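PDB 3V0D: voltage-sensor containing phosphatase, which probably dephosphorylates phosphoinositides, using a PTEN-like phosphatase domain and C2 domain that a voltage sensor in the membrane controls in the full-length protein. Local coordinates for residues P197-L202 against T296-E300; H33-F39 against V121-K127; D222-Q226 against L236-A240. The protein carries 1 engineered substitution. The contacts are given in a common frame with arbitrary orientation. Residues are numbered along the deposited sequence.

Contact 1: P197-L202 against T296-E300; sequences PPMKKL and TSLVE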
ATOM      1  N   PRO A 197      10.980  -6.375  12.890  1.00 18.37           N
ATOM      2  CA  PRO A 197      12.074  -5.620  13.509  1.00 19.32           C
ATOM      3  C   PRO A 197      11.707  -5.153  14.912  1.00 19.93           C
ATOM      4  O   PRO A 197      10.522  -5.004  15.220  1.00 20.58           O
ATOM      5  CB  PRO A 197      12.254  -4.416  12.561  1.00 20.40           C
ATOM      6  CG  PRO A 197      11.773  -4.931  11.233  1.00 20.54           C
ATOM      7  CD  PRO A 197      10.590  -5.810  11.584  1.00 18.80           C
ATOM      8  N   PRO A 198      12.714  -4.868  15.739  1.00 21.34           N
ATOM      9  CA  PRO A 198      12.401  -4.378  17.084  1.00 21.88           C
ATOM     10  C   PRO A 198      11.653  -3.052  17.040  1.00 21.40           C
ATOM     11  O   PRO A 198      11.865  -2.223  16.142  1.00 21.30           O
ATOM     12  CB  PRO A 198      13.769  -4.140  17.733  1.00 23.23           C
ATOM     13  CG  PRO A 198      14.782  -4.478  16.752  1.00 25.55           C
ATOM     14  CD  PRO A 198      14.163  -4.919  15.474  1.00 22.41           C
ATOM     15  N   MET A 199      10.800  -2.864  18.033  0.63 21.77           N
ATOM     16  CA  MET A 199      10.051  -1.629  18.186  0.63 22.05           C
ATOM     17  C   MET A 199      10.968  -0.407  18.247  0.63 21.42           C
ATOM     18  O   MET A 199      12.048  -0.442  18.858  0.63 21.54           O
ATOM     19  CB  MET A 199       9.146  -1.724  19.428  0.63 23.57           C
ATOM     20  CG  MET A 199       8.119  -0.583  19.557  0.63 24.60           C
ATOM     21  SD  MET A 199       6.967  -0.679  20.945  0.63 30.53           S
ATOM     22  CE  MET A 199       5.946  -2.080  20.487  0.63 31.07           C
ATOM     23  N   LYS A 200      10.538   0.663  17.587  1.00 21.43           N
ATOM     24  CA  LYS A 200      11.192   1.949  17.738  1.00 21.65           C
ATOM     25  C   LYS A 200      10.114   2.989  17.967  1.00 20.35           C
ATOM     26  O   LYS A 200       9.181   3.142  17.161  1.00 21.15           O
ATOM     27  CB  LYS A 200      12.008   2.269  16.497  1.00 23.81           C
ATOM     28  CG  LYS A 200      12.864   3.501  16.603  1.00 28.69           C
ATOM     29  CD  LYS A 200      14.066   3.391  15.683  1.00 34.87           C
ATOM     30  CE  LYS A 200      13.906   4.254  14.466  1.00 36.90           C
ATOM     31  NZ  LYS A 200      14.227   3.472  13.255  1.00 36.60           N
ATOM     32  N   LYS A 201      10.232   3.704  19.072  1.00 19.99           N
ATOM     33  CA  LYS A 201       9.293   4.752  19.448  1.00 20.59           C
ATOM     34  C   LYS A 201       9.863   6.097  19.031  1.00 20.10           C
ATOM     35  O   LYS A 201      11.011   6.418  19.359  1.00 21.76           O
ATOM     36  CB  LYS A 201       9.093   4.716  20.966  1.00 22.35           C
ATOM     37  CG  LYS A 201       8.337   3.491  21.450  1.00 24.53           C
ATOM     38  CD  LYS A 201       8.214   3.479  22.970  1.00 29.09           C
ATOM     39  CE  LYS A 201       7.656   2.166  23.467  1.00 32.52           C
ATOM     40  NZ  LYS A 201       7.771   2.065  24.938  1.00 35.84           N
ATOM     41  N   LEU A 202       9.066   6.881  18.303  1.00 19.57           N
ATOM     42  CA  LEU A 202       9.513   8.163  17.765  1.00 19.89           C
ATOM     43  C   LEU A 202       8.442   9.215  17.954  1.00 18.87           C
ATOM     44  O   LEU A 202       7.263   8.894  18.096  1.00 19.58           O
ATOM     45  CB  LEU A 202       9.750   8.060  16.236  1.00 21.37           C
ATOM     46  CG  LEU A 202      10.786   7.070  15.688  1.00 22.20           C
ATOM     47  CD1 LEU A 202      10.678   7.005  14.166  1.00 22.00           C
ATOM     48  CD2 LEU A 202      12.173   7.456  16.158  1.00 24.76           C
ATOM     49  N   THR A 296       8.005   2.986  11.890  1.00 16.52           N
ATOM     50  CA  THR A 296       9.011   3.618  12.757  1.00 17.13           C
ATOM     51  C   THR A 296      10.276   2.772  12.948  1.00 17.24           C
ATOM     52  O   THR A 296      11.359   3.300  13.118  1.00 19.00           O
ATOM     53  CB  THR A 296       8.436   3.966  14.129  1.00 17.11           C
ATOM     54  OG1 THR A 296       8.018   2.771  14.795  1.00 18.14           O
ATOM     55  CG2 THR A 296       7.281   4.944  14.044  1.00 17.86           C
ATOM     56  N   SER A 297      10.133   1.447  12.920  1.00 18.29           N
ATOM     57  CA  SER A 297      11.269   0.544  13.122  0.73 19.18           C
ATOM     58  C   SER A 297      12.258   0.552  12.002  1.00 19.96           C
ATOM     59  O   SER A 297      13.395   0.099  12.169  1.00 22.11           O
ATOM     60  CB  SER A 297      10.801  -0.879  13.235  0.73 19.83           C
ATOM     61  OG  SER A 297      10.007  -1.000  14.355  0.73 20.30           O
ATOM     62  N   LEU A 298      11.821   1.013  10.837  1.00 19.69           N
ATOM     63  CA  LEU A 298      12.633   0.982   9.641  1.00 20.88           C
ATOM     64  C   LEU A 298      13.190   2.354   9.292  1.00 21.81           C
ATOM     65  O   LEU A 298      13.939   2.494   8.335  1.00 23.62           O
ATOM     66  CB  LEU A 298      12.006   0.172   8.506  0.61 20.67           C
ATOM     67  CG  LEU A 298      11.813  -1.307   8.872  0.61 18.78           C
ATOM     68  CD1 LEU A 298      10.988  -1.966   7.797  0.61 19.57           C
ATOM     69  CD2 LEU A 298      13.118  -2.058   9.020  0.61 19.60           C
ATOM     70  N   VAL A 299      12.875   3.360  10.120  1.00 21.88           N
ATOM     71  CA  VAL A 299      13.470   4.693  10.007  1.00 22.40           C
ATOM     72  C   VAL A 299      14.951   4.618  10.308  1.00 23.53           C
ATOM     73  O   VAL A 299      15.369   3.942  11.243  1.00 25.51           O
ATOM     74  CB  VAL A 299      12.767   5.690  10.964  1.00 22.09           C
ATOM     75  CG1 VAL A 299      13.527   7.019  11.062  1.00 23.55           C
ATOM     76  CG2 VAL A 299      11.370   5.950  10.473  1.00 21.67           C
ATOM     77  N   GLU A 300      15.724   5.333   9.500  1.00 25.52           N
ATOM     78  CA  GLU A 300      17.160   5.445   9.698  1.00 27.95           C
ATOM     79  C   GLU A 300      17.509   6.843  10.172  1.00 28.46           C
ATOM     80  O   GLU A 300      17.107   7.843   9.574  1.00 28.89           O
ATOM     81  CB  GLU A 300      17.897   5.120   8.399  1.00 29.41           C
ATOM     82  CG  GLU A 300      17.585   3.725   7.870  1.00 33.24           C
ATOM     83  CD  GLU A 300      18.212   3.452   6.525  1.00 38.76           C
ATOM     84  OE1 GLU A 300      17.484   3.505   5.508  1.00 41.85           O
ATOM     85  OE2 GLU A 300      19.432   3.189   6.489  1.00 42.40           O
TER
HETATM   86  O   HOH W   1       8.653  -3.421  13.501  1.00 26.42           O
HETATM   87  O   HOH W   2       8.583  -3.631  15.862  1.00 42.98           O
HETATM   88  O   HOH W   3      14.240  -1.405  14.541  1.00 34.98           O
HETATM   89  O   HOH W   4       8.040   0.121  15.891  0.63 19.41           O
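Hydrogen bonds from side chains to backbone carbonyls dominate this meeting of two irregular segments, an example of how loops can be joined without strand pairing. Ser297 OG donates to Pro198 O at 2.9 Å and Thr296 OG1 to Lys200 O at 2.7 Å, so two successive hydroxyls hold two carbonyls of the extended 197-202 segment. In return Lys200 reaches over the turn of 296-299, itself closed by a weak bond from Val299 N to Thr296 O (3.4 Å). Lys200 NZ gives a very short hydrogen bond to Val299 O (2.4 Å) and a weak one to Thr296 O (2.9 Å). Water 4 accepts from Lys200 N (3.1 Å) and donates to Thr296 OG1 (2.9 Å) and Ser297 OG (2.7 Å), while water 3 bridges Pro198 O (3.0 Å) and Ser297 O (2.9 Å). Apolar contacts flank the polar centre, with Pro197 CG 3.9 Å from Leu298 CD2 and Leu202 CD1 3.9 Å from Val299 CG2. Pro197 and Leu298 touch helix 176-191, whereas Leu202 and Val299 lie on Phe333 of strand 328-335. The contact ties the segment between helix 176-191 and strand 202-210 to a loop joining the two sheets of the PTEN-type C2 sandwich.

Contact 2: H33-F39 against V121-K127; sequences HVIAMSF and VIAIHSK. Engineered in segment 121-127: Ser126 (natural residue Cys). With PO4 (phosphate ion), chain C; PO4 (phosphate ion), chain D.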
ATOM      1  N   HIS A  33       0.478 -21.727  -9.018  1.00 17.96           N
ATOM      2  CA  HIS A  33      -0.120 -21.928  -7.687  1.00 17.55           C
ATOM      3  C   HIS A  33      -0.475 -20.647  -6.967  1.00 16.91           C
ATOM      4  O   HIS A  33      -0.887 -20.710  -5.822  1.00 17.32           O
ATOM      5  CB  HIS A  33       0.766 -22.824  -6.804  1.00 18.74           C
ATOM      6  CG  HIS A  33       1.024 -24.166  -7.415  1.00 20.42           C
ATOM      7  ND1 HIS A  33       2.198 -24.474  -8.059  1.00 23.12           N
ATOM      8  CD2 HIS A  33       0.247 -25.273  -7.501  1.00 22.92           C
ATOM      9  CE1 HIS A  33       2.137 -25.714  -8.510  1.00 23.31           C
ATOM     10  NE2 HIS A  33       0.965 -26.219  -8.190  1.00 24.68           N
ATOM     11  N   VAL A  34      -0.335 -19.502  -7.646  1.00 16.83           N
ATOM     12  CA  VAL A  34      -0.623 -18.196  -7.058  1.00 15.93           C
ATOM     13  C   VAL A  34      -1.513 -17.433  -8.014  1.00 16.07           C
ATOM     14  O   VAL A  34      -1.094 -17.101  -9.126  1.00 17.06           O
ATOM     15  CB  VAL A  34       0.690 -17.410  -6.769  1.00 16.19           C
ATOM     16  CG1 VAL A  34       0.372 -16.042  -6.203  1.00 16.81           C
ATOM     17  CG2 VAL A  34       1.613 -18.183  -5.853  1.00 17.07           C
ATOM     18  N   ILE A  35      -2.745 -17.172  -7.560  1.00 15.91           N
ATOM     19  CA  ILE A  35      -3.764 -16.518  -8.343  1.00 16.11           C
ATOM     20  C   ILE A  35      -3.998 -15.109  -7.801  1.00 15.57           C
ATOM     21  O   ILE A  35      -4.009 -14.913  -6.580  1.00 15.85           O
ATOM     22  CB  ILE A  35      -5.051 -17.358  -8.326  1.00 17.12           C
ATOM     23  CG1 ILE A  35      -4.842 -18.661  -9.116  1.00 18.65           C
ATOM     24  CG2 ILE A  35      -6.259 -16.576  -8.846  1.00 18.49           C
ATOM     25  CD1 ILE A  35      -5.791 -19.770  -8.685  1.00 21.52           C
ATOM     26  N   ALA A  36      -4.182 -14.144  -8.715  1.00 16.07           N
ATOM     27  CA  ALA A  36      -4.646 -12.807  -8.380  1.00 16.19           C
ATOM     28  C   ALA A  36      -5.994 -12.611  -9.051  1.00 16.33           C
ATOM     29  O   ALA A  36      -6.162 -12.959 -10.221  1.00 18.01           O
ATOM     30  CB  ALA A  36      -3.666 -11.776  -8.875  1.00 16.90           C
ATOM     31  N   MET A  37      -6.969 -12.038  -8.346  1.00 15.71           N
ATOM     32  CA  MET A  37      -8.306 -11.873  -8.929  1.00 16.46           C
ATOM     33  C   MET A  37      -9.008 -10.676  -8.299  1.00 15.64           C
ATOM     34  O   MET A  37      -8.546 -10.118  -7.289  1.00 15.65           O
ATOM     35  CB  MET A  37      -9.118 -13.172  -8.788  1.00 16.60           C
ATOM     36  CG  MET A  37      -9.398 -13.519  -7.337  1.00 16.56           C
ATOM     37  SD  MET A  37     -10.181 -15.144  -7.224  1.00 16.97           S
ATOM     38  CE  MET A  37     -10.519 -15.198  -5.453  1.00 17.89           C
ATOM     39  N   SER A  38     -10.127 -10.286  -8.898  1.00 16.90           N
ATOM     40  CA  SER A  38     -10.957  -9.210  -8.368  1.00 17.16           C
ATOM     41  C   SER A  38     -11.950  -9.743  -7.325  1.00 16.50           C
ATOM     42  O   SER A  38     -11.946 -10.939  -6.984  1.00 17.37           O
ATOM     43  CB  SER A  38     -11.657  -8.484  -9.516  1.00 18.61           C
ATOM     44  OG  SER A  38     -12.389  -9.395 -10.278  1.00 20.90           O
ATOM     45  N   PHE A  39     -12.779  -8.845  -6.799  1.00 16.65           N
ATOM     46  CA  PHE A  39     -13.641  -9.200  -5.689  1.00 16.89           C
ATOM     47  C   PHE A  39     -14.744 -10.199  -6.103  1.00 17.38           C
ATOM     48  O   PHE A  39     -15.397 -10.005  -7.139  1.00 19.15           O
ATOM     49  CB  PHE A  39     -14.307  -7.939  -5.162  1.00 17.81           C
ATOM     50  CG  PHE A  39     -14.922  -8.113  -3.800  1.00 17.30           C
ATOM     51  CD1 PHE A  39     -14.136  -7.944  -2.665  1.00 17.45           C
ATOM     52  CD2 PHE A  39     -16.262  -8.436  -3.628  1.00 19.04           C
ATOM     53  CE1 PHE A  39     -14.648  -8.095  -1.396  1.00 18.13           C
ATOM     54  CE2 PHE A  39     -16.800  -8.586  -2.333  1.00 19.99           C
ATOM     55  CZ  PHE A  39     -15.976  -8.416  -1.224  1.00 19.16           C
ATOM     56  N   VAL A 121      -2.888 -24.152  -3.715  1.00 16.69           N
ATOM     57  CA  VAL A 121      -2.857 -22.835  -4.322  1.00 17.07           C
ATOM     58  C   VAL A 121      -3.373 -21.791  -3.346  1.00 16.00           C
ATOM     59  O   VAL A 121      -4.154 -22.078  -2.418  1.00 16.27           O
ATOM     60  CB  VAL A 121      -3.655 -22.764  -5.666  1.00 17.97           C
ATOM     61  CG1 VAL A 121      -3.203 -23.873  -6.600  1.00 19.43           C
ATOM     62  CG2 VAL A 121      -5.158 -22.814  -5.470  1.00 19.76           C
ATOM     63  N   ILE A 122      -2.936 -20.555  -3.594  1.00 15.98           N
ATOM     64  CA  ILE A 122      -3.468 -19.385  -2.921  1.00 15.89           C
ATOM     65  C   ILE A 122      -4.050 -18.469  -3.965  1.00 15.32           C
ATOM     66  O   ILE A 122      -3.478 -18.274  -5.041  1.00 16.47           O
ATOM     67  CB  ILE A 122      -2.412 -18.668  -2.041  1.00 15.31           C
ATOM     68  CG1 ILE A 122      -1.200 -18.164  -2.829  1.00 16.69           C
ATOM     69  CG2 ILE A 122      -1.998 -19.583  -0.889  1.00 16.61           C
ATOM     70  CD1 ILE A 122      -0.119 -17.508  -1.954  1.00 18.06           C
ATOM     71  N   ALA A 123      -5.200 -17.879  -3.628  1.00 15.45           N
ATOM     72  CA  ALA A 123      -5.861 -16.904  -4.500  1.00 15.41           C
ATOM     73  C   ALA A 123      -6.058 -15.639  -3.701  1.00 15.09           C
ATOM     74  O   ALA A 123      -6.812 -15.633  -2.715  1.00 16.42           O
ATOM     75  CB  ALA A 123      -7.182 -17.442  -5.041  1.00 17.06           C
ATOM     76  N   ILE A 124      -5.364 -14.594  -4.121  1.00 14.74           N
ATOM     77  CA  ILE A 124      -5.349 -13.315  -3.424  0.72 14.80           C
ATOM     78  C   ILE A 124      -6.219 -12.347  -4.196  1.00 14.24           C
ATOM     79  O   ILE A 124      -6.076 -12.213  -5.411  1.00 15.22           O
ATOM     80  CB  ILE A 124      -3.908 -12.820  -3.271  0.72 14.88           C
ATOM     81  CG1 ILE A 124      -3.082 -13.862  -2.479  0.72 16.24           C
ATOM     82  CG2 ILE A 124      -3.867 -11.463  -2.598  0.72 15.36           C
ATOM     83  CD1 ILE A 124      -1.590 -13.666  -2.495  0.72 18.35           C
ATOM     84  N   HIS A 125      -7.136 -11.696  -3.493  1.00 14.13           N
ATOM     85  CA  HIS A 125      -7.986 -10.704  -4.131  1.00 14.49           C
ATOM     86  C   HIS A 125      -8.130  -9.478  -3.303  1.00 14.29           C
ATOM     87  O   HIS A 125      -7.990  -9.487  -2.069  1.00 14.47           O
ATOM     88  CB  HIS A 125      -9.374 -11.259  -4.529  1.00 15.42           C
ATOM     89  CG  HIS A 125     -10.360 -11.344  -3.405  1.00 14.55           C
ATOM     90  ND1 HIS A 125     -11.085 -10.256  -2.960  1.00 15.05           N
ATOM     91  CD2 HIS A 125     -10.753 -12.397  -2.638  1.00 15.06           C
ATOM     92  CE1 HIS A 125     -11.869 -10.638  -1.958  1.00 15.18           C
ATOM     93  NE2 HIS A 125     -11.703 -11.932  -1.754  1.00 15.69           N
ATOM     94  N   SER A 126      -8.481  -8.395  -3.991  1.00 14.86           N
ATOM     95  CA  SER A 126      -8.847  -7.159  -3.355  1.00 15.22           C
ATOM     96  C   SER A 126     -10.136  -6.672  -4.027  1.00 15.62           C
ATOM     97  O   SER A 126     -11.047  -7.491  -4.196  1.00 17.27           O
ATOM     98  CB  SER A 126      -7.672  -6.190  -3.301  1.00 15.79           C
ATOM     99  OG  SER A 126      -6.988  -6.135  -4.534  1.00 18.24           O
ATOM    100  N   LYS A 127     -10.250  -5.397  -4.406  1.00 15.85           N
ATOM    101  CA  LYS A 127     -11.430  -4.957  -5.165  1.00 17.20           C
ATOM    102  C   LYS A 127     -11.181  -5.263  -6.633  1.00 17.35           C
ATOM    103  O   LYS A 127     -11.887  -6.070  -7.240  1.00 20.54           O
ATOM    104  CB  LYS A 127     -11.712  -3.470  -4.923  1.00 18.26           C
ATOM    105  CG  LYS A 127     -12.928  -2.978  -5.654  1.00 20.20           C
ATOM    106  CD  LYS A 127     -13.257  -1.507  -5.367  1.00 27.59           C
ATOM    107  CE  LYS A 127     -14.509  -1.107  -6.137  1.00 32.70           C
ATOM    108  NZ  LYS A 127     -14.964   0.287  -5.859  1.00 37.95           N
TER
HETATM  109  P   PO4 C   2      -7.254  -3.004  -5.442  0.56 16.41           P
HETATM  110  O1  PO4 C   2      -7.031  -1.483  -5.464  0.56 20.48           O
HETATM  111  O2  PO4 C   2      -8.561  -3.269  -4.730  0.56 19.79           O
HETATM  112  O3  PO4 C   2      -7.325  -3.466  -6.871  0.56 22.48           O
HETATM  113  O4  PO4 C   2      -6.139  -3.644  -4.734  0.56 22.12           O
HETATM  114  P   PO4 D   3       5.647 -23.852  -7.889  0.85 22.01           P
HETATM  115  O1  PO4 D   3       5.636 -24.136  -6.406  0.85 28.19           O
HETATM  116  O2  PO4 D   3       5.542 -25.201  -8.575  0.85 28.46           O
HETATM  117  O3  PO4 D   3       4.424 -23.007  -8.184  0.85 24.70           O
HETATM  118  O4  PO4 D   3       6.910 -23.151  -8.270  0.85 25.27           O
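The phosphate-binding P-loop of the protein tyrosine phosphatase fold, with its HCX5R signature, starts at the end of this parallel strand pair. Strand 121-125 runs beside strand 34-37, their axes 4.6 Å apart and 21° from parallel. The ladder runs Ile122 N to His33 O (3.0 Å), Ile35 N to Ile122 O (2.8 Å), Ile124 N to Ile35 O (2.8 Å) and Met37 N to Ile124 O (3.1 Å), and loosens after Met37. Phe39 N donates a hydrogen bond to Lys127 O at 2.9 Å. In an offset edge-to-face pair, His125 turns its edge to the face of Phe39, centroids 5.3 Å apart; His125 ND1 donates to Ser126 O (3.0 Å) and its NE2 is hydrogen-bonded to Tyr78 OH. Ser126, engineered in place of Cys, stands where this family carries its nucleophile. Ser126 OG donates to O4 of the chain C phosphate ion at 2.6 Å, and Lys127 N to its O2 at 2.7 Å; Gly128, Lys130 and Arg132 complete the cradle. Strand 121-125 lies between strands 34-41 and 67-73. Ile35, Met37 and Ala123 pack on Phe59 of helix 52-62, while Val34, Ala36 and Ile124 meet helix 131-143, into which the P-loop runs.

Contact 3: D222-Q226 against L236-A240; sequences DLSMQ and LCKFA
Residues 223-226 and 236-238 are extended and antiparallel, with axes 4.7 Å apart and N-to-C directions at 170°. Met225 and Cys237 form the hydrogen-bonded pair, N to O at 2.8 Å both ways; flanking it, Ser224-Lys238 and Gln226-Leu236 are non-hydrogen-bonded pairs with CA atoms 4.3 and 4.5 Å apart. Phe239 N donates to Leu223 O (3.1 Å), but phi/psi of -69/-49° at Phe239 turns the chain out of the strand; a water 2.8 Å from Leu223 O accepts from Ala240 N (2.9 Å). These strands form an edge beta hairpin in one sheet of the C2 sandwich. Met225, Cys237 and Phe239 face the opposing sheet, touching strand 255-260. Met225 (chi1 and chi2 t, chi3 p) brings CE to 4.1 Å from Cys237 SG. The Phe239 ring (chi1 m, chi2 3°) turns one face to Leu223 C, CD2 3.7 Å from Leu223 CB and CE1 3.9 Å from Met225 CB. On the other face Gln226 CB meets Leu236 CD1 at 4.1 Å, and the amide of Gln226 bonds Glu233 and Arg273.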
ATOM      1  N   ASP A 222      -2.183  26.840   2.866  1.00 17.67           N
ATOM      2  CA  ASP A 222      -3.389  26.050   2.684  1.00 17.45           C
ATOM      3  C   ASP A 222      -3.313  24.669   3.349  1.00 16.15           C
ATOM      4  O   ASP A 222      -4.321  23.976   3.383  1.00 16.52           O
ATOM      5  CB  ASP A 222      -3.685  25.855   1.186  1.00 18.04           C
ATOM      6  CG  ASP A 222      -2.480  25.310   0.417  1.00 18.26           C
ATOM      7  OD1 ASP A 222      -1.468  26.031   0.348  1.00 19.36           O
ATOM      8  OD2 ASP A 222      -2.543  24.166  -0.092  1.00 19.96           O
ATOM      9  N   LEU A 223      -2.140  24.261   3.825  1.00 16.42           N
ATOM     10  CA  LEU A 223      -1.908  22.869   4.179  1.00 15.82           C
ATOM     11  C   LEU A 223      -2.185  22.542   5.640  1.00 15.06           C
ATOM     12  O   LEU A 223      -1.970  23.362   6.549  1.00 15.59           O
ATOM     13  CB  LEU A 223      -0.463  22.472   3.839  1.00 16.38           C
ATOM     14  CG  LEU A 223      -0.088  22.494   2.350  1.00 17.85           C
ATOM     15  CD1 LEU A 223       1.388  22.177   2.182  1.00 19.04           C
ATOM     16  CD2 LEU A 223      -0.951  21.543   1.523  1.00 20.16           C
ATOM     17  N   SER A 224      -2.571  21.294   5.838  1.00 15.09           N
ATOM     18  CA  SER A 224      -2.635  20.696   7.164  1.00 15.12           C
ATOM     19  C   SER A 224      -2.083  19.279   7.044  1.00 14.80           C
ATOM     20  O   SER A 224      -2.028  18.707   5.953  1.00 15.26           O
ATOM     21  CB  SER A 224      -4.053  20.721   7.735  1.00 15.73           C
ATOM     22  OG  SER A 224      -4.961  20.158   6.829  1.00 16.79           O
ATOM     23  N   MET A 225      -1.689  18.712   8.181  1.00 15.14           N
ATOM     24  CA  MET A 225      -1.074  17.386   8.209  1.00 14.96           C
ATOM     25  C   MET A 225      -1.719  16.584   9.324  1.00 14.59           C
ATOM     26  O   MET A 225      -1.779  17.049  10.463  1.00 15.45           O
ATOM     27  CB  MET A 225       0.433  17.496   8.449  1.00 16.00           C
ATOM     28  CG  MET A 225       1.152  16.160   8.415  1.00 16.30           C
ATOM     29  SD  MET A 225       2.904  16.278   8.786  1.00 17.72           S
ATOM     30  CE  MET A 225       2.836  16.581  10.548  1.00 19.83           C
ATOM     31  N   GLN A 226      -2.184  15.390   8.988  1.00 14.23           N
ATOM     32  CA  GLN A 226      -2.789  14.478   9.945  1.00 14.10           C
ATOM     33  C   GLN A 226      -1.903  13.255  10.074  1.00 14.03           C
ATOM     34  O   GLN A 226      -1.492  12.657   9.072  1.00 15.47           O
ATOM     35  CB  GLN A 226      -4.160  14.054   9.425  1.00 15.11           C
ATOM     36  CG  GLN A 226      -4.940  13.185  10.397  1.00 15.95           C
ATOM     37  CD  GLN A 226      -6.171  12.615   9.755  1.00 16.49           C
ATOM     38  OE1 GLN A 226      -6.099  11.987   8.696  1.00 17.47           O
ATOM     39  NE2 GLN A 226      -7.329  12.792  10.404  1.00 20.76           N
ATOM     40  N   LEU A 236      -3.162  16.381  14.570  1.00 15.40           N
ATOM     41  CA  LEU A 236      -3.539  17.223  13.453  1.00 15.46           C
ATOM     42  C   LEU A 236      -2.800  18.549  13.604  1.00 15.23           C
ATOM     43  O   LEU A 236      -2.834  19.182  14.680  1.00 16.10           O
ATOM     44  CB  LEU A 236      -5.047  17.456  13.433  1.00 16.67           C
ATOM     45  CG  LEU A 236      -5.572  18.300  12.267  1.00 17.63           C
ATOM     46  CD1 LEU A 236      -5.264  17.686  10.891  1.00 18.88           C
ATOM     47  CD2 LEU A 236      -7.079  18.511  12.443  1.00 20.71           C
ATOM     48  N   CYS A 237      -2.137  18.972  12.527  1.00 15.10           N
ATOM     49  CA  CYS A 237      -1.426  20.250  12.470  1.00 15.42           C
ATOM     50  C   CYS A 237      -2.028  21.093  11.357  1.00 15.14           C
ATOM     51  O   CYS A 237      -2.195  20.607  10.246  1.00 16.42           O
ATOM     52  CB  CYS A 237       0.046  20.039  12.129  1.00 16.22           C
ATOM     53  SG  CYS A 237       0.937  18.952  13.292  1.00 17.29           S
ATOM     54  N   LYS A 238      -2.332  22.352  11.648  1.00 14.98           N
ATOM     55  CA  LYS A 238      -2.875  23.269  10.632  1.00 15.23           C
ATOM     56  C   LYS A 238      -1.867  24.397  10.507  1.00 15.34           C
ATOM     57  O   LYS A 238      -1.627  25.145  11.454  1.00 16.00           O
ATOM     58  CB  LYS A 238      -4.278  23.776  10.999  1.00 15.93           C
ATOM     59  CG  LYS A 238      -5.241  22.658  11.371  1.00 17.37           C
ATOM     60  CD  LYS A 238      -6.617  23.184  11.693  1.00 18.79           C
ATOM     61  CE  LYS A 238      -7.522  22.059  12.129  1.00 23.06           C
ATOM     62  NZ  LYS A 238      -8.921  22.493  12.328  1.00 26.90           N
ATOM     63  N   PHE A 239      -1.234  24.474   9.343  1.00 15.66           N
ATOM     64  CA  PHE A 239       0.010  25.242   9.228  1.00 16.20           C
ATOM     65  C   PHE A 239      -0.177  26.751   9.371  1.00 16.59           C
ATOM     66  O   PHE A 239       0.568  27.386  10.116  1.00 18.15           O
ATOM     67  CB  PHE A 239       0.689  24.939   7.885  1.00 16.69           C
ATOM     68  CG  PHE A 239       1.237  23.528   7.722  1.00 16.67           C
ATOM     69  CD1 PHE A 239       1.100  22.523   8.699  1.00 16.99           C
ATOM     70  CD2 PHE A 239       1.905  23.222   6.535  1.00 17.74           C
ATOM     71  CE1 PHE A 239       1.632  21.250   8.477  1.00 17.53           C
ATOM     72  CE2 PHE A 239       2.405  21.963   6.301  1.00 18.42           C
ATOM     73  CZ  PHE A 239       2.275  20.974   7.273  1.00 17.98           C
ATOM     74  N   ALA A 240      -1.131  27.335   8.650  1.00 17.10           N
ATOM     75  CA  ALA A 240      -1.267  28.804   8.667  1.00 18.12           C
ATOM     76  C   ALA A 240      -1.533  29.314  10.076  1.00 17.60           C
ATOM     77  O   ALA A 240      -1.031  30.368  10.484  1.00 18.96           O
ATOM     78  CB  ALA A 240      -2.377  29.252   7.732  1.00 19.80           C
TER
HETATM   79  O   HOH W   5      -2.951  25.914   6.903  1.00 18.92           O

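In the fold
The three contacts illustrate how a two-domain protein combines short- and long-range closures. Along the chain, contact 2 is complete before contact 1 opens, and contact 3 forms between the two segments of contact 1. Contact 2 belongs to the mixed sheet of the phosphatase domain, its centre 31 Å from that of contact 1 and 39 Å from that of contact 3. Contacts 1 and 3 share the C2 domain, 25 Å apart between centres. Contact 1 lies where that domain meets helix 176-191, and its 296-300 loop leads from one sheet of the sandwich to the other; contact 3 belongs to a hairpin within one sheet, at its edge and farther from contact 2.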